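Local coordinates for DUF2235 domain-containing protein (Pseudomonas aeruginosa, PDB 4O5P) that probably acts as a phospholipase effector of the type VI secretion system, hydrolysing membrane phospholipids of target cells, at residues E622-Q625 with I626-G630; L479-A482 with W483-R487; F638-P641 with D642-A645; E470-I473 with R474-A478. All blocks are in the same frame, centred on the assembly; numbering follows the deposited sequence.

Interaction 1: E622-Q625 with I626-G630; sequences EYSQ and IHRDG
Ser624 O accepts a hydrogen bond from the backbone N of Arg628 at 2.9 Å, and the Arg628 side chain folds over the same oxygen. Arg628 CG sits 3.1 Å from Ser624 O, which lies over one face of the guanidinium. A bend at chi3 (-136°) brings the group back, with NH2 3.3 Å from Ser624 CB. Arg628 itself is exposed, while Ser624 beneath it is buried. One residue back, Tyr623 and His627 lie side by side and point the same way. Their rings, 29° from parallel, are slid apart (centroids 5.5 Å) and barely overlap. The closest approach is Tyr623 OH to His627 CD2, at 3.4 Å. Each polar end has a hydrogen bond to helix 571-587: Tyr623 OH to Asp585 O and His627 NE2 to Tyr586 O. His627 also stacks on the Tyr586 ring. Segments 622-625 and 626-630 are consecutive turns of alpha-helix 616-637, in the Tle1-like C-terminal region, so side chains four apart share a face. On the side toward helix 469-487, Gln625 CG meets Asp629 OD2 at 3.5 Å. Asp629 has Arg474 of that helix as its outside partner, while Ile626 packs on Thr477 and Thr481.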
ATOM      1  N   GLU A 622       3.917   4.593  25.291  1.00 17.28           N
ATOM      2  CA  GLU A 622       3.398   3.524  24.457  1.00 19.62           C
ATOM      3  C   GLU A 622       4.009   2.207  24.912  1.00 16.81           C
ATOM      4  O   GLU A 622       3.299   1.205  25.061  1.00 15.19           O
ATOM      5  CB  GLU A 622       3.686   3.770  22.951  1.00 18.46           C
ATOM      6  CG  GLU A 622       2.810   4.868  22.306  1.00 21.48           C
ATOM      7  CD  GLU A 622       2.918   4.925  20.774  1.00 20.76           C
ATOM      8  OE1 GLU A 622       3.609   4.080  20.158  1.00 20.28           O
ATOM      9  OE2 GLU A 622       2.293   5.821  20.167  1.00 23.50           O
ATOM     10  N   TYR A 623       5.331   2.210  25.101  1.00 17.71           N
ATOM     11  CA  TYR A 623       6.021   1.008  25.562  1.00 17.41           C
ATOM     12  C   TYR A 623       5.356   0.512  26.831  1.00 17.02           C
ATOM     13  O   TYR A 623       5.055  -0.677  26.964  1.00 15.17           O
ATOM     14  CB  TYR A 623       7.512   1.271  25.834  1.00 17.34           C
ATOM     15  CG  TYR A 623       8.216   0.095  26.497  1.00 14.79           C
ATOM     16  CD1 TYR A 623       8.118  -0.118  27.878  1.00 17.39           C
ATOM     17  CD2 TYR A 623       8.993  -0.788  25.758  1.00 15.00           C
ATOM     18  CE1 TYR A 623       8.731  -1.184  28.489  1.00 12.23           C
ATOM     19  CE2 TYR A 623       9.635  -1.865  26.371  1.00 14.71           C
ATOM     20  CZ  TYR A 623       9.493  -2.053  27.740  1.00 16.03           C
ATOM     21  OH  TYR A 623      10.113  -3.117  28.390  1.00 14.90           O
ATOM     22  N   SER A 624       5.144   1.421  27.781  1.00 19.03           N
ATOM     23  CA  SER A 624       4.587   1.006  29.059  1.00 18.22           C
ATOM     24  C   SER A 624       3.148   0.504  28.988  1.00 17.44           C
ATOM     25  O   SER A 624       2.801  -0.486  29.630  1.00 18.27           O
ATOM     26  CB  SER A 624       4.747   2.113  30.112  1.00 23.57           C
ATOM     27  OG  SER A 624       6.130   2.324  30.391  1.00 25.69           O
ATOM     28  N   GLN A 625       2.303   1.172  28.224  1.00 16.82           N
ATOM     29  CA  GLN A 625       0.924   0.708  28.083  1.00 19.69           C
ATOM     30  C   GLN A 625       0.891  -0.676  27.415  1.00 15.60           C
ATOM     31  O   GLN A 625       0.145  -1.559  27.838  1.00 16.57           O
ATOM     32  CB  GLN A 625       0.104   1.725  27.285  1.00 18.95           C
ATOM     33  CG  GLN A 625      -1.411   1.491  27.304  1.00 21.47           C
ATOM     34  CD  GLN A 625      -2.162   2.662  26.707  1.00 20.38           C
ATOM     35  OE1 GLN A 625      -2.442   3.654  27.388  1.00 22.50           O
ATOM     36  NE2 GLN A 625      -2.464   2.569  25.419  1.00 19.54           N
ATOM     37  N   ILE A 626       1.710  -0.869  26.384  1.00 14.05           N
ATOM     38  CA  ILE A 626       1.745  -2.153  25.700  1.00 14.26           C
ATOM     39  C   ILE A 626       2.242  -3.249  26.653  1.00 15.43           C
ATOM     40  O   ILE A 626       1.672  -4.333  26.712  1.00 15.70           O
ATOM     41  CB  ILE A 626       2.611  -2.089  24.431  1.00 13.09           C
ATOM     42  CG1 ILE A 626       1.896  -1.264  23.353  1.00 12.99           C
ATOM     43  CG2 ILE A 626       2.877  -3.495  23.859  1.00 15.86           C
ATOM     44  CD1 ILE A 626       2.783  -0.884  22.168  1.00 11.22           C
ATOM     45  N   HIS A 627       3.291  -2.949  27.401  1.00 12.54           N
ATOM     46  CA  HIS A 627       3.838  -3.908  28.350  1.00 16.94           C
ATOM     47  C   HIS A 627       2.789  -4.304  29.389  1.00 15.16           C
ATOM     48  O   HIS A 627       2.551  -5.492  29.615  1.00 16.50           O
ATOM     49  CB  HIS A 627       5.073  -3.317  29.017  1.00 12.68           C
ATOM     50  CG  HIS A 627       6.010  -4.339  29.566  1.00 17.29           C
ATOM     51  ND1 HIS A 627       5.777  -4.998  30.752  1.00 14.63           N
ATOM     52  CD2 HIS A 627       7.202  -4.792  29.106  1.00 14.22           C
ATOM     53  CE1 HIS A 627       6.785  -5.820  30.998  1.00 16.12           C
ATOM     54  NE2 HIS A 627       7.663  -5.712  30.018  1.00 15.74           N
ATOM     55  N   ARG A 628       2.140  -3.311  29.990  1.00 17.70           N
ATOM     56  CA  ARG A 628       1.088  -3.564  30.992  1.00 18.19           C
ATOM     57  C   ARG A 628      -0.172  -4.289  30.487  1.00 15.13           C
ATOM     58  O   ARG A 628      -0.565  -5.324  31.067  1.00 16.93           O
ATOM     59  CB  ARG A 628       0.691  -2.255  31.685  1.00 21.72           C
ATOM     60  CG  ARG A 628       1.861  -1.555  32.346  1.00 22.36           C
ATOM     61  CD  ARG A 628       1.389  -0.422  33.244  0.30 25.90           C
ATOM     62  NE  ARG A 628       2.189   0.791  33.090  0.34 27.78           N
ATOM     63  CZ  ARG A 628       3.420   0.939  33.568  1.00 32.32           C
ATOM     64  NH1 ARG A 628       4.006  -0.056  34.222  1.00 35.53           N
ATOM     65  NH2 ARG A 628       4.074   2.082  33.393  1.00 39.51           N
ATOM     66  N   ASP A 629      -0.825  -3.731  29.460  1.00 12.78           N
ATOM     67  CA  ASP A 629      -1.989  -4.369  28.816  1.00 14.64           C
ATOM     68  C   ASP A 629      -1.632  -5.789  28.371  1.00 17.07           C
ATOM     69  O   ASP A 629      -2.368  -6.746  28.641  1.00 16.85           O
ATOM     70  CB  ASP A 629      -2.466  -3.622  27.546  1.00 11.50           C
ATOM     71  CG  ASP A 629      -2.968  -2.191  27.797  1.00 17.63           C
ATOM     72  OD1 ASP A 629      -3.108  -1.737  28.957  1.00 14.06           O
ATOM     73  OD2 ASP A 629      -3.226  -1.504  26.777  1.00 14.77           O
ATOM     74  N   GLY A 630      -0.526  -5.909  27.642  1.00 12.94           N
ATOM     75  CA  GLY A 630      -0.022  -7.200  27.210  1.00 13.90           C
ATOM     76  C   GLY A 630       0.124  -8.241  28.316  1.00 15.85           C
ATOM     77  O   GLY A 630      -0.371  -9.371  28.197  1.00 17.20           O
TER

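Interaction 2: L479-A482 with W483-R487; sequences LITA and WRIDR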
ATOM      1  N   LEU A 479      -3.278  -7.869  22.735  1.00 13.20           N
ATOM      2  CA  LEU A 479      -3.540  -9.305  22.546  1.00 15.17           C
ATOM      3  C   LEU A 479      -2.369 -10.039  21.890  1.00 14.08           C
ATOM      4  O   LEU A 479      -1.903 -11.086  22.384  1.00 14.09           O
ATOM      5  CB  LEU A 479      -4.840  -9.518  21.757  1.00 16.29           C
ATOM      6  CG  LEU A 479      -5.231 -10.935  21.332  1.00 15.76           C
ATOM      7  CD1 LEU A 479      -5.259 -11.885  22.534  1.00 15.44           C
ATOM      8  CD2 LEU A 479      -6.601 -10.899  20.624  1.00 15.88           C
ATOM      9  N   ILE A 480      -1.863  -9.494  20.792  1.00 14.11           N
ATOM     10  CA  ILE A 480      -0.741 -10.174  20.149  1.00 14.65           C
ATOM     11  C   ILE A 480       0.535 -10.089  21.016  1.00 15.46           C
ATOM     12  O   ILE A 480       1.350 -11.013  21.027  1.00 12.38           O
ATOM     13  CB  ILE A 480      -0.528  -9.700  18.695  1.00 11.85           C
ATOM     14  CG1 ILE A 480       0.397 -10.665  17.954  1.00 11.46           C
ATOM     15  CG2 ILE A 480       0.006  -8.292  18.664  1.00 15.82           C
ATOM     16  CD1 ILE A 480       0.512 -10.412  16.435  1.00 14.00           C
ATOM     17  N   THR A 481       0.680  -8.999  21.770  1.00 13.79           N
ATOM     18  CA  THR A 481       1.765  -8.916  22.754  1.00 15.70           C
ATOM     19  C   THR A 481       1.639 -10.062  23.763  1.00 15.62           C
ATOM     20  O   THR A 481       2.616 -10.769  24.038  1.00 16.15           O
ATOM     21  CB  THR A 481       1.740  -7.577  23.520  1.00 17.21           C
ATOM     22  OG1 THR A 481       2.013  -6.495  22.615  1.00 17.55           O
ATOM     23  CG2 THR A 481       2.801  -7.575  24.641  1.00 15.69           C
ATOM     24  N   ALA A 482       0.435 -10.235  24.316  1.00 15.10           N
ATOM     25  CA  ALA A 482       0.164 -11.332  25.250  1.00 16.90           C
ATOM     26  C   ALA A 482       0.558 -12.681  24.658  1.00 16.37           C
ATOM     27  O   ALA A 482       1.179 -13.492  25.337  1.00 15.69           O
ATOM     28  CB  ALA A 482      -1.308 -11.341  25.672  1.00 14.53           C
ATOM     29  N   TRP A 483       0.211 -12.918  23.393  1.00 14.25           N
ATOM     30  CA  TRP A 483       0.613 -14.160  22.723  1.00 17.31           C
ATOM     31  C   TRP A 483       2.132 -14.300  22.584  1.00 14.53           C
ATOM     32  O   TRP A 483       2.676 -15.395  22.753  1.00 14.83           O
ATOM     33  CB  TRP A 483      -0.034 -14.244  21.342  1.00 16.41           C
ATOM     34  CG  TRP A 483       0.379 -15.439  20.518  1.00 13.96           C
ATOM     35  CD1 TRP A 483      -0.233 -16.661  20.480  1.00 16.24           C
ATOM     36  CD2 TRP A 483       1.455 -15.501  19.571  1.00 15.17           C
ATOM     37  NE1 TRP A 483       0.405 -17.484  19.564  1.00 15.44           N
ATOM     38  CE2 TRP A 483       1.449 -16.798  19.005  1.00 15.59           C
ATOM     39  CE3 TRP A 483       2.442 -14.592  19.164  1.00 15.54           C
ATOM     40  CZ2 TRP A 483       2.384 -17.205  18.053  1.00 14.81           C
ATOM     41  CZ3 TRP A 483       3.361 -14.992  18.210  1.00 15.80           C
ATOM     42  CH2 TRP A 483       3.323 -16.287  17.663  1.00 17.53           C
ATOM     43  N   ARG A 484       2.810 -13.196  22.272  1.00 15.88           N
ATOM     44  CA  ARG A 484       4.273 -13.201  22.181  1.00 15.99           C
ATOM     45  C   ARG A 484       4.943 -13.452  23.528  1.00 14.71           C
ATOM     46  O   ARG A 484       6.013 -14.044  23.567  1.00 17.94           O
ATOM     47  CB  ARG A 484       4.820 -11.890  21.591  1.00 13.05           C
ATOM     48  CG  ARG A 484       4.500 -11.671  20.132  1.00 18.45           C
ATOM     49  CD  ARG A 484       4.783 -10.216  19.714  1.00 16.95           C
ATOM     50  NE  ARG A 484       4.284 -10.023  18.354  1.00 22.15           N
ATOM     51  CZ  ARG A 484       3.800  -8.879  17.900  1.00 15.99           C
ATOM     52  NH1 ARG A 484       3.774  -7.809  18.684  1.00 16.15           N
ATOM     53  NH2 ARG A 484       3.355  -8.811  16.663  1.00 21.54           N
ATOM     54  N   ILE A 485       4.343 -12.999  24.629  1.00 14.71           N
ATOM     55  CA  ILE A 485       4.979 -13.224  25.936  1.00 16.67           C
ATOM     56  C   ILE A 485       5.196 -14.739  26.156  1.00 20.54           C
ATOM     57  O   ILE A 485       6.214 -15.168  26.720  1.00 15.95           O
ATOM     58  CB  ILE A 485       4.175 -12.606  27.104  1.00 16.02           C
ATOM     59  CG1 ILE A 485       4.204 -11.075  27.030  1.00 15.14           C
ATOM     60  CG2 ILE A 485       4.735 -13.054  28.458  1.00 16.57           C
ATOM     61  CD1 ILE A 485       3.148 -10.416  27.921  1.00 17.97           C
ATOM     62  N   ASP A 486       4.247 -15.549  25.696  1.00 17.20           N
ATOM     63  CA  ASP A 486       4.441 -16.991  25.775  1.00 19.82           C
ATOM     64  C   ASP A 486       5.262 -17.554  24.620  1.00 18.99           C
ATOM     65  O   ASP A 486       6.277 -18.192  24.858  1.00 20.89           O
ATOM     66  CB  ASP A 486       3.122 -17.748  25.931  1.00 18.39           C
ATOM     67  CG  ASP A 486       3.338 -19.222  26.163  1.00 21.66           C
ATOM     68  OD1 ASP A 486       3.400 -19.983  25.164  1.00 20.29           O
ATOM     69  OD2 ASP A 486       3.465 -19.622  27.345  1.00 18.64           O
ATOM     70  N   ARG A 487       4.843 -17.325  23.374  1.00 18.00           N
ATOM     71  CA  ARG A 487       5.507 -17.974  22.241  1.00 17.04           C
ATOM     72  C   ARG A 487       6.921 -17.448  21.906  1.00 18.05           C
ATOM     73  O   ARG A 487       7.718 -18.172  21.322  1.00 16.66           O
ATOM     74  CB  ARG A 487       4.630 -17.908  20.981  1.00 15.68           C
ATOM     75  CG  ARG A 487       3.704 -19.112  20.769  1.00 17.86           C
ATOM     76  CD  ARG A 487       2.603 -19.265  21.837  1.00 19.16           C
ATOM     77  NE  ARG A 487       1.652 -20.299  21.404  1.00 19.57           N
ATOM     78  CZ  ARG A 487       1.366 -21.405  22.087  1.00 20.60           C
ATOM     79  NH1 ARG A 487       1.937 -21.639  23.273  1.00 21.42           N
ATOM     80  NH2 ARG A 487       0.520 -22.285  21.579  1.00 13.78           N
TER
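Ile480 lies against the guanidinium of Arg484 one turn later. Its CG1 stands 3.6 Å above one face of the plane, toward the rim, and its CD1 comes 3.3 Å from Arg484 NH2. Ile480 CG1 is anti to the backbone N (chi1 -166°), and the extended arginine chain reaches back to meet it. Arg484 NH1 is satisfied by Gln340 OE1. Trp483 N hydrogen-bonds to Leu479 O at 3.0 Å and Arg484 N to Ile480 O at 2.9 Å. Ile485 N is shared: it gives a good hydrogen bond to Thr481 O at 2.9 Å and a weak one to Ala482 O. Thr481 OG1 turns back to Thr477 O. Trp483 NE1 is taken by Asp656 OD1. The other oxygen of that carboxylate, OD2, forms a salt bridge with Arg487 NH2. Arg487 NH1 forms a salt bridge with Asp486 OD1 at 2.9 Å, nearly in the guanidinium plane, on the oxygen's anti side and 33° out of the carboxylate plane. Asp486 OD1 also salt-bridges Lys495, and OD2 accepts from Asp642 N. Arg487 CB rests 3.7 Å above one face of the Trp483 ring. The weak bonds from Ile485 N to Ala482 O and from Asp486 N to Trp483 O span three residues. Such 3-10-type spacing is common in the last turns of an alpha-helix, here the buried C-terminal end of helix 469-487.

Interaction 3: F638-P641 with D642-A645; sequences FSAP and DRVA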
ATOM      1  N   PHE A 638      -3.229 -17.556  28.906  1.00 18.91           N
ATOM      2  CA  PHE A 638      -2.555 -18.771  29.336  1.00 23.28           C
ATOM      3  C   PHE A 638      -2.762 -18.930  30.841  1.00 22.04           C
ATOM      4  O   PHE A 638      -2.763 -17.942  31.575  1.00 23.53           O
ATOM      5  CB  PHE A 638      -1.043 -18.712  29.011  1.00 22.91           C
ATOM      6  CG  PHE A 638      -0.740 -18.541  27.545  1.00 25.18           C
ATOM      7  CD1 PHE A 638      -0.679 -17.272  26.975  1.00 22.04           C
ATOM      8  CD2 PHE A 638      -0.536 -19.646  26.733  1.00 20.71           C
ATOM      9  CE1 PHE A 638      -0.411 -17.124  25.622  1.00 22.38           C
ATOM     10  CE2 PHE A 638      -0.279 -19.502  25.391  1.00 19.18           C
ATOM     11  CZ  PHE A 638      -0.212 -18.234  24.833  1.00 24.66           C
ATOM     12  N   SER A 639      -2.951 -20.160  31.303  1.00 20.50           N
ATOM     13  CA  SER A 639      -3.065 -20.399  32.742  1.00 22.62           C
ATOM     14  C   SER A 639      -1.664 -20.460  33.325  1.00 25.94           C
ATOM     15  O   SER A 639      -1.428 -20.030  34.453  1.00 30.55           O
ATOM     16  CB  SER A 639      -3.825 -21.693  33.026  1.00 16.56           C
ATOM     17  OG  SER A 639      -3.392 -22.729  32.160  1.00 27.75           O
ATOM     18  N   ALA A 640      -0.734 -20.976  32.525  1.00 28.19           N
ATOM     19  CA  ALA A 640       0.674 -21.052  32.892  1.00 28.35           C
ATOM     20  C   ALA A 640       1.462 -21.125  31.590  1.00 25.66           C
ATOM     21  O   ALA A 640       0.854 -21.199  30.520  1.00 25.38           O
ATOM     22  CB  ALA A 640       0.924 -22.295  33.750  1.00 29.72           C
ATOM     23  N   PRO A 641       2.806 -21.077  31.668  1.00 27.05           N
ATOM     24  CA  PRO A 641       3.620 -21.303  30.471  1.00 25.74           C
ATOM     25  C   PRO A 641       3.164 -22.507  29.638  1.00 30.89           C
ATOM     26  O   PRO A 641       2.908 -23.589  30.176  1.00 32.34           O
ATOM     27  CB  PRO A 641       5.009 -21.549  31.059  1.00 27.83           C
ATOM     28  CG  PRO A 641       5.048 -20.630  32.247  1.00 27.46           C
ATOM     29  CD  PRO A 641       3.628 -20.567  32.785  1.00 27.79           C
ATOM     30  N   ASP A 642       3.049 -22.294  28.331  1.00 26.55           N
ATOM     31  CA  ASP A 642       2.585 -23.315  27.389  1.00 28.70           C
ATOM     32  C   ASP A 642       1.221 -23.923  27.672  1.00 29.17           C
ATOM     33  O   ASP A 642       0.887 -24.963  27.106  1.00 36.31           O
ATOM     34  CB  ASP A 642       3.598 -24.441  27.263  1.00 31.58           C
ATOM     35  CG  ASP A 642       4.409 -24.323  26.031  1.00 30.89           C
ATOM     36  OD1 ASP A 642       5.363 -23.527  26.057  1.00 38.63           O
ATOM     37  OD2 ASP A 642       4.087 -25.001  25.027  1.00 35.51           O
ATOM     38  N   ARG A 643       0.437 -23.290  28.538  1.00 26.74           N
ATOM     39  CA  ARG A 643      -0.891 -23.804  28.858  1.00 26.78           C
ATOM     40  C   ARG A 643      -1.991 -22.780  28.600  1.00 24.41           C
ATOM     41  O   ARG A 643      -2.248 -21.899  29.433  1.00 23.95           O
ATOM     42  CB  ARG A 643      -0.950 -24.270  30.308  1.00 30.52           C
ATOM     43  CG  ARG A 643      -0.159 -25.530  30.585  1.00 35.40           C
ATOM     44  CD  ARG A 643      -0.238 -25.887  32.055  1.00 36.20           C
ATOM     45  NE  ARG A 643       0.095 -27.292  32.274  1.00 41.53           N
ATOM     46  CZ  ARG A 643      -0.373 -28.022  33.283  1.00 33.72           C
ATOM     47  NH1 ARG A 643      -1.184 -27.480  34.179  1.00 35.78           N
ATOM     48  NH2 ARG A 643      -0.024 -29.296  33.396  1.00 34.63           N
ATOM     49  N   VAL A 644      -2.657 -22.923  27.458  1.00 20.01           N
ATOM     50  CA  VAL A 644      -3.732 -22.013  27.072  1.00 20.79           C
ATOM     51  C   VAL A 644      -4.904 -22.140  28.038  1.00 20.77           C
ATOM     52  O   VAL A 644      -5.279 -23.244  28.412  1.00 22.48           O
ATOM     53  CB  VAL A 644      -4.187 -22.298  25.627  1.00 21.19           C
ATOM     54  CG1 VAL A 644      -5.359 -21.415  25.241  1.00 19.49           C
ATOM     55  CG2 VAL A 644      -3.017 -22.064  24.671  1.00 27.17           C
ATOM     56  N   ALA A 645      -5.455 -21.012  28.474  1.00 17.05           N
ATOM     57  CA  ALA A 645      -6.618 -21.034  29.344  1.00 19.97           C
ATOM     58  C   ALA A 645      -7.801 -21.675  28.618  1.00 19.75           C
ATOM     59  O   ALA A 645      -7.902 -21.567  27.403  1.00 19.41           O
ATOM     60  CB  ALA A 645      -6.967 -19.630  29.788  1.00 24.67           C
TER
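Phe638 and Val644 cross at a slant: ring atom CE2 meets Val644 CG2 at 3.8 Å. The ring presents its edge to the backbone of Arg643, with CD2 3.9 Å from Arg643 O near the ring plane. The phenylalanine turns inward, against Asp486 and Arg487 of helix 469-487 and against Tyr634. Ser639 takes the other course. Its hydroxyl lies between its backbone N and carbonyl carbon (chi1 44°), which brings OG to within 3.1 Å of Arg643 O. The hydrogen bond comes from above the carbonyl plane. Ser639 N reaches the same oxygen almost straight along the C=O direction, at 2.6 Å, so Arg643 O accepts twice. Ser639 OG also touches Arg643 CB at 3.4 Å. Ala640 and Arg643 point to the same face of the small ribbon, and Ala640 CB lies 4.1 Å from Arg643 CD on the extended arginine chain. Their backbones are joined by a hydrogen bond from Arg643 N to Ala640 O, at 2.9 Å. Ser639 and Ala640 both face Arg643, which makes a classic beta bulge. Next to it, Ala640 to Arg643 form a type II beta turn, with Pro641 and Asp642 at its corners and a positive phi (57°) at Asp642. The hairpin follows directly on helix 616-637. Asp642 OD1 forms a salt bridge to Lys495. The turn is set through the main chain, by Ser639 N on Arg643 O and Arg643 N on Ala640 O. Across it only Ser639 OG adds a side-chain hydrogen bond, so its shape should depend little on the exposed side chains.

Interaction 4: E470-I473 with R474-A478; sequences EEVI and RRETA
Arg474 leans along Glu471, three residues earlier on the same alpha-helix, 469-487, in the Tle1-like C-terminal region. Arg474 CB lies 3.6 Å from Glu471 O and almost as close to Glu470 O. The chain leaves with CG anti to the backbone N (chi1 170°) and stays extended. CD passes Glu471 OE1 at 3.9 Å. NE forms a salt bridge to Asp629 OD2 of helix 616-637. At the tip, NH1 is 4.4 Å from Glu471 OE1, beyond a salt bridge. The Glu471 oxygen lies at the edge of the guanidinium, with the carboxylate and guanidinium planes 57° apart. Glu471 would therefore probably add only a mild electrostatic pull. On another side of the helix, Glu476 lies alongside Val472; its CG is 3.2 Å from Val472 O and 4.1 Å from Val472 CG1. The buried Glu476 carboxylate is held by His338, Trp460 and Gln463. Val472 itself packs on Phe8 and Ile10 of strand 7-10, which ties the helix to the large mixed sheet. Ile473 O is gripped twice by Thr477: the backbone N hydrogen-bonds at 2.9 Å and OG1 at 2.6 Å, reaching the oxygen from opposite faces of its carbonyl plane.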
ATOM      1  N   GLU A 470      -8.503   3.682  17.201  1.00 16.32           N
ATOM      2  CA  GLU A 470      -7.425   3.810  18.182  1.00 17.52           C
ATOM      3  C   GLU A 470      -7.523   2.777  19.314  1.00 16.96           C
ATOM      4  O   GLU A 470      -6.537   2.130  19.671  1.00 18.61           O
ATOM      5  CB  GLU A 470      -7.397   5.228  18.764  1.00 14.95           C
ATOM      6  CG  GLU A 470      -7.015   6.317  17.769  1.00 17.08           C
ATOM      7  CD  GLU A 470      -8.203   6.983  17.090  1.00 17.19           C
ATOM      8  OE1 GLU A 470      -9.248   6.321  16.887  1.00 16.13           O
ATOM      9  OE2 GLU A 470      -8.079   8.186  16.744  1.00 17.09           O
ATOM     10  N   GLU A 471      -8.713   2.619  19.874  1.00 18.79           N
ATOM     11  CA  GLU A 471      -8.892   1.694  20.980  1.00 18.41           C
ATOM     12  C   GLU A 471      -8.779   0.249  20.541  1.00 18.28           C
ATOM     13  O   GLU A 471      -8.295  -0.601  21.308  1.00 17.09           O
ATOM     14  CB  GLU A 471     -10.249   1.918  21.644  1.00 24.27           C
ATOM     15  CG  GLU A 471     -10.338   3.244  22.371  1.00 24.91           C
ATOM     16  CD  GLU A 471      -9.389   3.341  23.556  1.00 29.09           C
ATOM     17  OE1 GLU A 471      -8.952   2.298  24.104  1.00 29.88           O
ATOM     18  OE2 GLU A 471      -9.054   4.478  23.945  1.00 34.72           O
ATOM     19  N   VAL A 472      -9.239  -0.033  19.319  1.00 14.10           N
ATOM     20  CA  VAL A 472      -9.151  -1.380  18.786  1.00 13.65           C
ATOM     21  C   VAL A 472      -7.676  -1.724  18.593  1.00 14.73           C
ATOM     22  O   VAL A 472      -7.251  -2.842  18.872  1.00 15.20           O
ATOM     23  CB  VAL A 472      -9.972  -1.555  17.465  1.00 14.35           C
ATOM     24  CG1 VAL A 472      -9.578  -2.823  16.745  1.00 15.95           C
ATOM     25  CG2 VAL A 472     -11.471  -1.593  17.765  1.00 15.68           C
ATOM     26  N   ILE A 473      -6.895  -0.754  18.136  1.00 15.00           N
ATOM     27  CA  ILE A 473      -5.463  -0.971  17.965  1.00 16.08           C
ATOM     28  C   ILE A 473      -4.758  -1.171  19.310  1.00 14.97           C
ATOM     29  O   ILE A 473      -3.898  -2.053  19.435  1.00 14.23           O
ATOM     30  CB  ILE A 473      -4.809   0.162  17.139  1.00 15.64           C
ATOM     31  CG1 ILE A 473      -5.282   0.076  15.696  1.00 17.75           C
ATOM     32  CG2 ILE A 473      -3.265   0.096  17.195  1.00 16.15           C
ATOM     33  CD1 ILE A 473      -4.650   1.099  14.803  1.00 14.84           C
ATOM     34  N   ARG A 474      -5.106  -0.359  20.305  1.00 15.04           N
ATOM     35  CA  ARG A 474      -4.525  -0.519  21.638  1.00 16.81           C
ATOM     36  C   ARG A 474      -4.764  -1.947  22.139  1.00 15.04           C
ATOM     37  O   ARG A 474      -3.821  -2.658  22.538  1.00 16.89           O
ATOM     38  CB  ARG A 474      -5.136   0.494  22.632  1.00 19.45           C
ATOM     39  CG  ARG A 474      -4.751   0.218  24.090  1.00 20.33           C
ATOM     40  CD  ARG A 474      -5.401   1.135  25.135  1.00 17.00           C
ATOM     41  NE  ARG A 474      -4.843   0.818  26.460  1.00 17.84           N
ATOM     42  CZ  ARG A 474      -5.280   1.308  27.621  1.00 23.78           C
ATOM     43  NH1 ARG A 474      -6.309   2.154  27.673  1.00 20.92           N
ATOM     44  NH2 ARG A 474      -4.687   0.940  28.747  1.00 24.00           N
ATOM     45  N   ARG A 475      -6.020  -2.379  22.080  1.00 14.84           N
ATOM     46  CA  ARG A 475      -6.380  -3.681  22.638  1.00 14.79           C
ATOM     47  C   ARG A 475      -5.845  -4.878  21.830  1.00 13.71           C
ATOM     48  O   ARG A 475      -5.365  -5.853  22.406  1.00 13.72           O
ATOM     49  CB  ARG A 475      -7.906  -3.770  22.865  1.00 14.78           C
ATOM     50  CG  ARG A 475      -8.336  -5.019  23.655  1.00 21.16           C
ATOM     51  CD  ARG A 475      -9.828  -5.005  24.020  1.00 21.59           C
ATOM     52  NE  ARG A 475     -10.184  -6.153  24.853  1.00 25.09           N
ATOM     53  CZ  ARG A 475     -10.534  -7.346  24.368  1.00 25.71           C
ATOM     54  NH1 ARG A 475     -10.571  -7.539  23.060  1.00 20.40           N
ATOM     55  NH2 ARG A 475     -10.843  -8.352  25.185  1.00 25.24           N
ATOM     56  N   GLU A 476      -5.880  -4.790  20.499  1.00 12.70           N
ATOM     57  CA  GLU A 476      -5.360  -5.867  19.654  1.00 13.46           C
ATOM     58  C   GLU A 476      -3.838  -5.963  19.726  1.00 13.26           C
ATOM     59  O   GLU A 476      -3.264  -7.065  19.641  1.00 14.43           O
ATOM     60  CB  GLU A 476      -5.848  -5.696  18.204  1.00 15.67           C
ATOM     61  CG  GLU A 476      -7.338  -5.990  18.079  1.00 14.50           C
ATOM     62  CD  GLU A 476      -7.655  -7.418  18.494  1.00 15.22           C
ATOM     63  OE1 GLU A 476      -6.826  -8.327  18.194  1.00 11.48           O
ATOM     64  OE2 GLU A 476      -8.739  -7.637  19.096  1.00 15.17           O
ATOM     65  N   THR A 477      -3.191  -4.818  19.938  1.00 13.27           N
ATOM     66  CA  THR A 477      -1.731  -4.805  20.090  1.00 14.16           C
ATOM     67  C   THR A 477      -1.446  -5.538  21.371  1.00 13.57           C
ATOM     68  O   THR A 477      -0.527  -6.358  21.419  1.00 14.25           O
ATOM     69  CB  THR A 477      -1.148  -3.401  20.171  1.00 11.43           C
ATOM     70  OG1 THR A 477      -1.448  -2.692  18.957  1.00 13.77           O
ATOM     71  CG2 THR A 477       0.397  -3.479  20.305  1.00 14.04           C
ATOM     72  N   ALA A 478      -2.259  -5.253  22.391  1.00 13.40           N
ATOM     73  CA  ALA A 478      -2.130  -5.936  23.683  1.00 15.62           C
ATOM     74  C   ALA A 478      -2.319  -7.446  23.553  1.00 13.79           C
ATOM     75  O   ALA A 478      -1.614  -8.216  24.206  1.00 14.45           O
ATOM     76  CB  ALA A 478      -3.107  -5.360  24.697  1.00 14.80           C
TER

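Along the chain the order is interaction 4, interaction 2, interaction 1, interaction 3. Interactions 4 and 2 occupy successive parts of helix 469-487, with centres about 14 Å apart. Interaction 1 lies on helix 616-637, which packs beside it; its centre is about 11 Å from that of interaction 4 and 12 Å from that of interaction 2. Interaction 3 is the hairpin just after that second helix. It folds against the end of the first, about 11 Å centre to centre from interaction 2. Interaction 2 touches both 1 and 3, and interaction 1 also touches 4, while 3 touches neither 1 nor 4. The contacts thus join segments more than a hundred residues apart within the Tle1-like C-terminal region.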